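Local structure of putative protease I (Bacteroides thetaiotaomicron VPI-5482, 3CNE) at residues Y21-A24 with F25-G29; D54-I57 with A58-K61; K61-E64 with D65-D68. The protein binds flavins such as lumichrome, riboflavin, FMN and FAD as a homodimer, may store them, and appears to lack protease and chaperone activity. All blocks are in the same frame, centred on the assembly; numbering follows the deposited sequence.

Contact 1. Residues Y21-A24 with F25-G29; sequences YLEA and FFENG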
loop_
_atom_site.group_PDB
_atom_site.type_symbol
_atom_site.label_atom_id
_atom_site.label_comp_id
_atom_site.label_asym_id
_atom_site.label_seq_id
_atom_site.Cartn_x
_atom_site.Cartn_y
_atom_site.Cartn_z
ATOM N N TYR A 21 -5.857 -4.325 0.531
ATOM C CA TYR A 21 -6.429 -5.655 0.371
ATOM C C TYR A 21 -5.488 -6.736 0.921
ATOM O O TYR A 21 -5.918 -7.579 1.704
ATOM C CB TYR A 21 -6.750 -5.979 -1.094
ATOM C CG TYR A 21 -7.784 -5.088 -1.757
ATOM C CD1 TYR A 21 -9.111 -5.064 -1.295
ATOM C CD2 TYR A 21 -7.460 -4.320 -2.882
ATOM C CE1 TYR A 21 -10.082 -4.252 -1.911
ATOM C CE2 TYR A 21 -8.422 -3.525 -3.504
ATOM C CZ TYR A 21 -9.735 -3.504 -3.011
ATOM O OH TYR A 21 -10.697 -2.719 -3.603
ATOM N N LEU A 22 -4.217 -6.705 0.513
ATOM C CA LEU A 22 -3.337 -7.837 0.791
ATOM C C LEU A 22 -3.020 -7.944 2.263
ATOM O O LEU A 22 -2.952 -9.051 2.793
ATOM C CB LEU A 22 -2.067 -7.812 -0.058
ATOM C CG LEU A 22 -2.270 -7.724 -1.577
ATOM C CD1 LEU A 22 -0.931 -7.866 -2.283
ATOM C CD2 LEU A 22 -3.290 -8.757 -2.101
ATOM N N GLU A 23 -2.818 -6.806 2.925
ATOM C CA GLU A 23 -2.603 -6.821 4.360
ATOM C C GLU A 23 -3.811 -7.384 5.075
ATOM O O GLU A 23 -3.682 -8.260 5.962
ATOM C CB GLU A 23 -2.311 -5.433 4.892
ATOM C CG GLU A 23 -2.067 -5.450 6.389
ATOM C CD GLU A 23 -2.110 -4.107 6.975
ATOM O OE1 GLU A 23 -3.074 -3.364 6.675
ATOM O OE2 GLU A 23 -1.167 -3.787 7.724
ATOM N N ALA A 24 -4.983 -6.887 4.712
ATOM C CA ALA A 24 -6.221 -7.392 5.345
ATOM C C ALA A 24 -6.386 -8.916 5.172
ATOM O O ALA A 24 -6.672 -9.612 6.148
ATOM C CB ALA A 24 -7.458 -6.626 4.848
ATOM N N PHE A 25 -6.186 -9.424 3.953
ATOM C CA PHE A 25 -6.311 -10.861 3.699
ATOM C C PHE A 25 -5.295 -11.626 4.522
ATOM O O PHE A 25 -5.652 -12.586 5.189
ATOM C CB PHE A 25 -6.120 -11.237 2.212
ATOM C CG PHE A 25 -7.138 -10.650 1.277
ATOM C CD1 PHE A 25 -8.441 -10.391 1.688
ATOM C CD2 PHE A 25 -6.798 -10.390 -0.041
ATOM C CE1 PHE A 25 -9.384 -9.831 0.801
ATOM C CE2 PHE A 25 -7.739 -9.852 -0.945
ATOM C CZ PHE A 25 -9.030 -9.567 -0.517
ATOM N N PHE A 26 -4.038 -11.176 4.486
ATOM C CA PHE A 26 -2.945 -11.868 5.157
ATOM C C PHE A 26 -3.153 -11.928 6.666
ATOM O O PHE A 26 -2.955 -12.975 7.293
ATOM C CB PHE A 26 -1.579 -11.236 4.826
ATOM C CG PHE A 26 -0.438 -12.123 5.184
ATOM C CD1 PHE A 26 -0.120 -13.208 4.384
ATOM C CD2 PHE A 26 0.276 -11.927 6.351
ATOM C CE1 PHE A 26 0.911 -14.081 4.738
ATOM C CE2 PHE A 26 1.321 -12.802 6.709
ATOM C CZ PHE A 26 1.630 -13.875 5.888
ATOM N N GLU A 27 -3.564 -10.803 7.239
ATOM C CA GLU A 27 -3.775 -10.718 8.679
ATOM C C GLU A 27 -5.030 -11.458 9.111
ATOM O O GLU A 27 -5.137 -11.839 10.272
ATOM C CB GLU A 27 -3.754 -9.256 9.169
ATOM C CG GLU A 27 -2.330 -8.650 9.049
ATOM C CD GLU A 27 -2.171 -7.234 9.597
ATOM O OE1 GLU A 27 -3.201 -6.543 9.810
ATOM O OE2 GLU A 27 -0.992 -6.804 9.776
ATOM N N ASN A 28 -5.954 -11.711 8.180
ATOM C CA ASN A 28 -7.123 -12.541 8.519
ATOM C C ASN A 28 -7.084 -13.976 8.018
ATOM O O ASN A 28 -8.080 -14.695 8.106
ATOM C CB ASN A 28 -8.400 -11.850 8.097
ATOM C CG ASN A 28 -8.641 -10.603 8.906
ATOM O OD1 ASN A 28 -9.093 -10.680 10.046
ATOM N ND2 ASN A 28 -8.279 -9.457 8.350
ATOM N N GLY A 29 -5.931 -14.379 7.499
ATOM C CA GLY A 29 -5.723 -15.739 6.990
ATOM C C GLY A 29 -6.552 -16.133 5.778
ATOM O O GLY A 29 -6.854 -17.304 5.589
#

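Contact 2. Residues D54-I57 with A58-K61; sequences DDVI and ANLK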
loop_
_atom_site.group_PDB
_atom_site.type_symbol
_atom_site.label_atom_id
_atom_site.label_comp_id
_atom_site.label_asym_id
_atom_site.label_seq_id
_atom_site.Cartn_x
_atom_site.Cartn_y
_atom_site.Cartn_z
ATOM N N ASP A 54 2.361 -13.106 -8.384
ATOM C CA ASP A 54 2.400 -14.565 -8.420
ATOM C C ASP A 54 2.344 -15.135 -9.833
ATOM O O ASP A 54 2.885 -16.213 -10.092
ATOM C CB ASP A 54 1.267 -15.167 -7.577
ATOM C CG ASP A 54 1.376 -14.776 -6.082
ATOM O OD1 ASP A 54 2.513 -14.808 -5.544
ATOM O OD2 ASP A 54 0.348 -14.411 -5.474
ATOM N N ASP A 55 1.648 -14.451 -10.733
ATOM C CA ASP A 55 1.368 -15.026 -12.051
ATOM C C ASP A 55 0.822 -13.917 -12.943
ATOM O O ASP A 55 0.636 -12.771 -12.498
ATOM C CB ASP A 55 0.315 -16.118 -11.898
ATOM C CG ASP A 55 0.441 -17.229 -12.936
ATOM O OD1 ASP A 55 1.116 -17.064 -13.989
ATOM O OD2 ASP A 55 -0.186 -18.259 -12.690
ATOM N N VAL A 56 0.563 -14.276 -14.198
ATOM C CA VAL A 56 -0.026 -13.364 -15.154
ATOM C C VAL A 56 -1.482 -13.771 -15.381
ATOM O O VAL A 56 -1.840 -14.918 -15.167
ATOM C CB VAL A 56 0.731 -13.360 -16.485
ATOM C CG1 VAL A 56 2.181 -12.914 -16.295
ATOM C CG2 VAL A 56 0.658 -14.743 -17.211
ATOM N N ILE A 57 -2.299 -12.815 -15.826
ATOM C CA ILE A 57 -3.735 -13.006 -15.968
ATOM C C ILE A 57 -4.089 -14.063 -17.020
ATOM O O ILE A 57 -5.159 -14.685 -16.933
ATOM C CB ILE A 57 -4.467 -11.654 -16.263
ATOM C CG1 ILE A 57 -5.996 -11.852 -16.202
ATOM C CG2 ILE A 57 -4.014 -11.035 -17.611
ATOM C CD1 ILE A 57 -6.745 -10.601 -15.768
ATOM N N ALA A 58 -3.216 -14.244 -18.014
ATOM C CA ALA A 58 -3.434 -15.291 -19.048
ATOM C C ALA A 58 -3.610 -16.665 -18.400
ATOM O O ALA A 58 -4.425 -17.475 -18.858
ATOM C CB ALA A 58 -2.289 -15.315 -20.065
ATOM N N ASN A 59 -2.869 -16.914 -17.317
ATOM C CA ASN A 59 -2.922 -18.213 -16.630
ATOM C C ASN A 59 -4.111 -18.410 -15.687
ATOM O O ASN A 59 -4.308 -19.495 -15.123
ATOM C CB ASN A 59 -1.595 -18.480 -15.928
ATOM C CG ASN A 59 -0.491 -18.779 -16.899
ATOM O OD1 ASN A 59 -0.743 -19.205 -18.031
ATOM N ND2 ASN A 59 0.744 -18.559 -16.475
ATOM N N LEU A 60 -4.915 -17.359 -15.538
ATOM C CA LEU A 60 -6.151 -17.409 -14.771
ATOM C C LEU A 60 -7.329 -17.862 -15.655
ATOM O O LEU A 60 -8.321 -18.398 -15.158
ATOM C CB LEU A 60 -6.439 -16.039 -14.131
ATOM C CG LEU A 60 -7.686 -15.892 -13.261
ATOM C CD1 LEU A 60 -7.705 -16.954 -12.138
ATOM C CD2 LEU A 60 -7.779 -14.495 -12.665
ATOM N N LYS A 61 -7.223 -17.624 -16.963
ATOM C CA LYS A 61 -8.237 -18.100 -17.912
ATOM C C LYS A 61 -8.449 -19.611 -17.807
ATOM O O LYS A 61 -7.506 -20.390 -17.877
ATOM C CB LYS A 61 -7.841 -17.744 -19.338
ATOM C CG LYS A 61 -8.269 -16.373 -19.767
ATOM C CD LYS A 61 -7.330 -15.835 -20.834
ATOM C CE LYS A 61 -7.272 -16.702 -22.087
ATOM N NZ LYS A 61 -6.570 -16.001 -23.191
#

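Contact 3. Residues K61-E64 with D65-D68; sequences KGHE and DEFD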
loop_
_atom_site.group_PDB
_atom_site.type_symbol
_atom_site.label_atom_id
_atom_site.label_comp_id
_atom_site.label_asym_id
_atom_site.label_seq_id
_atom_site.Cartn_x
_atom_site.Cartn_y
_atom_site.Cartn_z
ATOM N N LYS A 61 -7.223 -17.624 -16.963
ATOM C CA LYS A 61 -8.237 -18.100 -17.912
ATOM C C LYS A 61 -8.449 -19.611 -17.807
ATOM O O LYS A 61 -7.506 -20.390 -17.877
ATOM C CB LYS A 61 -7.841 -17.744 -19.338
ATOM C CG LYS A 61 -8.269 -16.373 -19.767
ATOM C CD LYS A 61 -7.330 -15.835 -20.834
ATOM C CE LYS A 61 -7.272 -16.702 -22.087
ATOM N NZ LYS A 61 -6.570 -16.001 -23.191
ATOM N N GLY A 62 -9.699 -20.011 -17.624
ATOM C CA GLY A 62 -10.028 -21.416 -17.523
ATOM C C GLY A 62 -9.967 -21.908 -16.098
ATOM O O GLY A 62 -10.423 -23.011 -15.810
ATOM N N HIS A 63 -9.407 -21.098 -15.193
ATOM C CA HIS A 63 -9.312 -21.492 -13.779
ATOM C C HIS A 63 -10.143 -20.611 -12.840
ATOM O O HIS A 63 -9.920 -20.611 -11.628
ATOM C CB HIS A 63 -7.850 -21.505 -13.307
ATOM C CG HIS A 63 -6.956 -22.427 -14.081
ATOM N ND1 HIS A 63 -6.290 -22.032 -15.224
ATOM C CD2 HIS A 63 -6.587 -23.711 -13.856
ATOM C CE1 HIS A 63 -5.560 -23.037 -15.679
ATOM N NE2 HIS A 63 -5.727 -24.069 -14.869
ATOM N N GLU A 64 -11.095 -19.862 -13.391
ATOM C CA GLU A 64 -11.884 -18.933 -12.584
ATOM C C GLU A 64 -12.707 -19.640 -11.489
ATOM O O GLU A 64 -12.970 -19.067 -10.428
ATOM C CB GLU A 64 -12.796 -18.073 -13.466
ATOM C CG GLU A 64 -12.088 -17.252 -14.554
ATOM C CD GLU A 64 -11.928 -17.988 -15.882
ATOM O OE1 GLU A 64 -11.979 -19.236 -15.891
ATOM O OE2 GLU A 64 -11.743 -17.314 -16.926
ATOM N N ASP A 65 -13.121 -20.880 -11.758
ATOM C CA ASP A 65 -13.955 -21.632 -10.810
ATOM C C ASP A 65 -13.104 -22.191 -9.657
ATOM O O ASP A 65 -13.610 -22.840 -8.753
ATOM C CB ASP A 65 -14.735 -22.735 -11.542
ATOM C CG ASP A 65 -16.204 -22.787 -11.144
ATOM O OD1 ASP A 65 -16.591 -22.275 -10.051
ATOM O OD2 ASP A 65 -16.990 -23.373 -11.925
ATOM N N GLU A 66 -11.808 -21.896 -9.683
ATOM C CA GLU A 66 -10.880 -22.283 -8.629
ATOM C C GLU A 66 -10.872 -21.241 -7.513
ATOM O O GLU A 66 -10.239 -21.426 -6.477
ATOM C CB GLU A 66 -9.485 -22.326 -9.220
ATOM C CG GLU A 66 -8.749 -23.624 -9.044
ATOM C CD GLU A 66 -7.774 -23.840 -10.179
ATOM O OE1 GLU A 66 -8.225 -24.333 -11.251
ATOM O OE2 GLU A 66 -6.572 -23.509 -10.006
ATOM N N PHE A 67 -11.563 -20.131 -7.742
ATOM C CA PHE A 67 -11.544 -19.014 -6.811
ATOM C C PHE A 67 -12.969 -18.671 -6.400
ATOM O O PHE A 67 -13.920 -19.055 -7.078
ATOM C CB PHE A 67 -10.837 -17.824 -7.444
ATOM C CG PHE A 67 -9.359 -18.039 -7.651
ATOM C CD1 PHE A 67 -8.447 -17.675 -6.672
ATOM C CD2 PHE A 67 -8.882 -18.611 -8.831
ATOM C CE1 PHE A 67 -7.069 -17.869 -6.866
ATOM C CE2 PHE A 67 -7.508 -18.806 -9.029
ATOM C CZ PHE A 67 -6.604 -18.432 -8.047
ATOM N N ASP A 68 -13.113 -17.991 -5.265
ATOM C CA ASP A 68 -14.432 -17.610 -4.750
ATOM C C ASP A 68 -14.733 -16.125 -4.992
ATOM O O ASP A 68 -15.869 -15.678 -4.892
ATOM C CB ASP A 68 -14.472 -17.913 -3.260
ATOM C CG ASP A 68 -14.283 -19.390 -2.976
ATOM O OD1 ASP A 68 -15.249 -20.146 -3.161
ATOM O OD2 ASP A 68 -13.172 -19.805 -2.614
HETATM O O HOH W 1 -12.466 -23.158 -13.487
#

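Contact 1. Residues Y21-A24 with F25-G29
Ala24 O, at the C-terminal end of helix 15-27, accepts two hydrogen bonds from one residue. Asn28 ND2 comes within 2.7 Å of Ala24 O and Asn28 N within 3.0 Å of Ala24 O, the two donors arriving from opposite faces of the carbonyl plane. With CG of Asn28 anti to its carbonyl carbon (chi1 -67°), the amide folds back over the last turn, and Ala24 O lies close to the plane of that amide (14° out of it). Directly before Ala24 the regular i to i+4 pattern holds: Phe25 N, Phe26 N and Glu27 N bond to Tyr21 O, Leu22 O and Glu23 O. Tyr21 O also sits over one face of the Phe25 ring, 3.3 Å above its plane and toward the rim. Gly29, with its positive phi, is the C-prime residue of a Schellman motif. The helix belongs to the beta-alpha-beta unit of strand 4-9, helix 15-27 and strand 31-36, with Phe25 packing on Val5 and Val7.

Along the helix, Glu23 and Glu27 bring like charges together, their OE2 atoms 3.7 Å apart. Glu23 OE2 accepts a hydrogen bond from Asn14 ND2 of the second subunit, and Tyr21 OH is hydrogen-bonded to His110 ND1. With Glu160 of the second subunit near Glu23, negative charge gathers here that Asn14 and a bound calcium, about 5 Å from the Glu23 side chain, probably help to offset.

Contact 2. Residues D54-I57 with A58-K61
Asp55 OD1 takes a firm hydrogen bond from the Asn59 side chain and a weak one from the backbone N of Val56. Asn59 ND2 reaches Asp55 OD1 at 2.9 Å, with an N-H...O angle of 164°; it meets the syn side of the carboxylate and lies 17° out of its plane. The weak bond from Val56 N to Asp55 OD1 measures 2.8 Å. The two side chains cross at about a right angle, and CB of Asn59 lies 3.5 Å from Asp55 OD2. The Asn59 amide is brought there by its first torsion, chi1 -71°, with CG beside the backbone N.

Beneath this side-chain bridge the chain turns from strand 55-56 into a short 3-10 segment. The strand is an outermost one of the chain's mixed sheet, next to strand 31-36, with backbone bonds of Asp55 and Ile57 to Ala36. Asn59 N bonds to Val56 O at 3.1 Å and Leu60 N to Ile57 O at 3.0 Å, each donor standing above the carbonyl plane instead of on a lone pair. CG2 of Val56 passes slantwise by Asn59 ND2 and lies 4.1 Å from CB of Ala58. Ile57 and Leu60 face inward, both touching Leu8 of strand 4-9.

Putting an alanine at Asp55 would probably leave Asn59 ND2 without its acceptor and the amide freer to turn. Asp55 OD2 also makes a long, weak ion pair with Lys33 NZ. The Asp55-Asn59 bond thus ties strand to turn beside the backbone bonds, while the weak bond from Val56 N probably helps to steady the carboxylate.

Contact 3. Residues K61-E64 with D65-D68
A short 3-10 turn in the loop that leads from strand 55-56 to strand 69-73 brings His63 and Glu64 against Glu66 and Phe67. Its backbone bonds run from each donor to the residue three places back: Glu66 N to His63 O at 3.0 Å and Phe67 N to Glu64 O at 3.2 Å. In both the N-H comes from above the carbonyl plane, the donor in the first standing 54° out of it. His63 O also has CB of Glu66 close by, and CD2 at the edge of the Phe67 ring lies 3.6 Å from His63 O.

On the outer side the side chains of His63 and Glu66 lie side by side and point the same way. Glu66 OE1 meets the imidazole at its edge, in the ring plane, 3.1 Å from CD2 of His63, while the carboxylate stands almost perpendicular to the ring, their planes 87° apart. The contact is therefore with a ring carbon; His63 ND1 instead gives a weak hydrogen bond to Lys61 O. Glu64 bends at chi2 (89°), which carries its carboxylate back to Gly62 N for two weak bonds. A water spans the start of the turn, giving a hydrogen bond to Gly62 O and accepting one from Asp65 N at 2.9 Å.

Asp65 forms salt bridges with Lys103 and Lys105, just beyond helix 88-102. Glu64 and Phe67 pack on Phe100 of that helix, Phe67 also reaches Ala6 of strand 4-9, and backbone bonds of Asp68 with Lys4 and Met106 lead the chain into the central sheet.

In the fold
Contacts 2 and 3 are successive turns of one connection between strands 55-56 and 69-73. They share Lys61, whose ammonium pairs with Asp92 of helix 88-102, and their centres lie about 10 Å apart. They also touch directly, CD1 of Leu60 packing 3.6 Å from CE2 of Phe67. Contact 1 stands apart on helix 15-27, its centre about 21 Å from that of contact 2 and about 20 Å from that of contact 3. Of the three it is the one close to the flavin and zinc sites: the Glu23 side chain is about 5 Å from a bound calcium ion and about 8 Å from bound FMN, and that of Tyr21 about 8 Å from those of the zinc ligands Cys74 and Cys111.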